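Local coordinates for prephenate dehydrogenase (Corynebacterium glutamicum ATCC 13032, PDB 3KTD), which probably catalyses the NAD(P)+-dependent oxidative decarboxylation of prephenate in tyrosine biosynthesis, at residues E206-V211 and G225-S230. Residues are numbered along the deposited sequence; the frame is centred on the assembly and turned at random.
Sequences ETLAIV and GSYRDS
Leu-208 and Tyr-227 lie alongside each other, each side chain heading for the other's helix, and they bury 78 and 73 Å² of the 204 Å² shared by the two segments. Leu-208 CG sits 3.7 Å from Tyr-227 CE1, an oblique approach to the ring, while CD2 of Leu-208 lies against CB of Ser-230 and also 4.0 Å from Tyr-227 CD1. The CB atoms of both Leu-208 and Ser-230 are directed across the interface. Tyr-227 instead leaves its helix at a slant: with CG anti to the backbone N (chi1 -170°), the ring extends over to the opposite helix and delivers its hydroxyl beside the backbone of Ala-209. There a water bridges the two helices, donating to Ala-209 O (3.0 Å) and accepting from Tyr-227 OH (3.0 Å). Tyr-227 OH and Ala-209 O are also 3.4 Å apart, but the angle does not suit a hydrogen bond, so the water makes the polar link between them. Farther out, the ring of Tyr-227 packs edge-to-face with Tyr-291 of the second subunit, and Asp-229 makes salt bridges with Arg-232 of its own chain and Arg-232 of that subunit, consistent with a place in the dimerization domain. The short helix 225-230 thus packs against the C-terminal part of the long helix 187-214, their local axes 10.1 Å apart at 132°, with helix 216-222 between them in sequence and the loop at Thr-231 touching Leu-208 and Ala-209.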
loop_
_atom_site.group_PDB
_atom_site.type_symbol
_atom_site.label_atom_id
_atom_site.label_comp_id
_atom_site.label_asym_id
_atom_site.label_seq_id
_atom_site.Cartn_x
_atom_site.Cartn_y
_atom_site.Cartn_z
ATOM N N GLU A 206 -8.779 -4.484 3.618
ATOM C CA GLU A 206 -9.873 -4.455 4.593
ATOM C C GLU A 206 -9.404 -5.120 5.900
ATOM O O GLU A 206 -9.594 -4.581 6.996
ATOM C CB GLU A 206 -11.121 -5.203 4.090
ATOM C CG GLU A 206 -11.694 -4.816 2.699
ATOM C CD GLU A 206 -12.324 -3.428 2.614
ATOM O OE1 GLU A 206 -12.067 -2.557 3.478
ATOM O OE2 GLU A 206 -13.072 -3.208 1.639
ATOM N N THR A 207 -8.789 -6.294 5.754
ATOM C CA THR A 207 -8.345 -7.095 6.880
ATOM C C THR A 207 -7.407 -6.314 7.785
ATOM O O THR A 207 -7.544 -6.354 9.004
ATOM C CB THR A 207 -7.612 -8.362 6.407
ATOM O OG1 THR A 207 -8.412 -9.051 5.439
ATOM C CG2 THR A 207 -7.332 -9.281 7.587
ATOM N N LEU A 208 -6.464 -5.601 7.174
ATOM C CA LEU A 208 -5.468 -4.839 7.911
ATOM C C LEU A 208 -6.120 -3.697 8.671
ATOM O O LEU A 208 -5.747 -3.416 9.809
ATOM C CB LEU A 208 -4.398 -4.293 6.957
ATOM C CG LEU A 208 -3.314 -3.422 7.610
ATOM C CD1 LEU A 208 -2.525 -4.221 8.639
ATOM C CD2 LEU A 208 -2.386 -2.797 6.566
ATOM N N ALA A 209 -7.094 -3.035 8.052
ATOM C CA ALA A 209 -7.759 -1.916 8.716
ATOM C C ALA A 209 -8.482 -2.369 9.979
ATOM O O ALA A 209 -8.479 -1.656 10.990
ATOM C CB ALA A 209 -8.714 -1.210 7.778
ATOM N N ILE A 210 -9.095 -3.548 9.916
ATOM C CA ILE A 210 -9.832 -4.094 11.052
ATOM C C ILE A 210 -8.870 -4.453 12.186
ATOM O O ILE A 210 -9.078 -4.033 13.335
ATOM C CB ILE A 210 -10.652 -5.330 10.659
ATOM C CG1 ILE A 210 -11.778 -4.938 9.702
ATOM C CG2 ILE A 210 -11.247 -5.993 11.902
ATOM C CD1 ILE A 210 -12.474 -6.124 9.079
ATOM N N VAL A 211 -7.814 -5.202 11.861
ATOM C CA VAL A 211 -6.823 -5.602 12.866
ATOM C C VAL A 211 -6.179 -4.385 13.542
ATOM O O VAL A 211 -5.872 -4.417 14.740
ATOM C CB VAL A 211 -5.736 -6.529 12.283
ATOM C CG1 VAL A 211 -4.685 -6.884 13.353
ATOM C CG2 VAL A 211 -6.371 -7.802 11.716
ATOM N N GLY A 225 3.257 5.603 7.648
ATOM C CA GLY A 225 3.177 5.543 6.183
ATOM C C GLY A 225 2.860 4.191 5.570
ATOM O O GLY A 225 2.087 4.100 4.606
ATOM N N SER A 226 3.459 3.137 6.116
ATOM C CA SER A 226 3.220 1.804 5.591
ATOM C C SER A 226 1.748 1.425 5.767
ATOM O O SER A 226 1.129 0.875 4.857
ATOM C CB SER A 226 4.154 0.770 6.245
ATOM O OG SER A 226 3.915 0.620 7.635
ATOM N N TYR A 227 1.184 1.762 6.921
ATOM C CA TYR A 227 -0.221 1.469 7.218
ATOM C C TYR A 227 -1.178 2.290 6.381
ATOM O O TYR A 227 -2.168 1.771 5.883
ATOM C CB TYR A 227 -0.509 1.735 8.684
ATOM C CG TYR A 227 -1.848 1.246 9.144
ATOM C CD1 TYR A 227 -2.050 -0.091 9.439
ATOM C CD2 TYR A 227 -2.908 2.130 9.322
ATOM C CE1 TYR A 227 -3.276 -0.540 9.892
ATOM C CE2 TYR A 227 -4.142 1.696 9.767
ATOM C CZ TYR A 227 -4.323 0.360 10.055
ATOM O OH TYR A 227 -5.552 -0.080 10.505
ATOM N N ARG A 228 -0.899 3.584 6.271
ATOM C CA ARG A 228 -1.676 4.465 5.409
ATOM C C ARG A 228 -1.796 3.862 4.024
ATOM O O ARG A 228 -2.895 3.745 3.488
ATOM C CB ARG A 228 -1.024 5.845 5.291
ATOM C CG ARG A 228 -1.423 6.849 6.368
ATOM C CD ARG A 228 -0.880 8.241 6.040
ATOM N NE ARG A 228 -1.540 9.277 6.831
ATOM N N ASP A 229 -0.659 3.449 3.469
ATOM C CA ASP A 229 -0.611 2.906 2.105
ATOM C C ASP A 229 -1.322 1.562 1.952
ATOM O O ASP A 229 -2.060 1.346 0.983
ATOM C CB ASP A 229 0.846 2.761 1.632
ATOM C CG ASP A 229 1.572 4.092 1.531
ATOM O OD1 ASP A 229 0.964 5.132 1.859
ATOM O OD2 ASP A 229 2.758 4.090 1.134
ATOM N N SER A 230 -1.084 0.663 2.900
ATOM C CA SER A 230 -1.659 -0.676 2.838
ATOM C C SER A 230 -3.143 -0.721 3.149
ATOM O O SER A 230 -3.776 -1.712 2.822
ATOM C CB SER A 230 -0.915 -1.642 3.760
ATOM O OG SER A 230 0.368 -1.945 3.242
HETATM O O HOH W 1 -8.068 1.348 11.103
#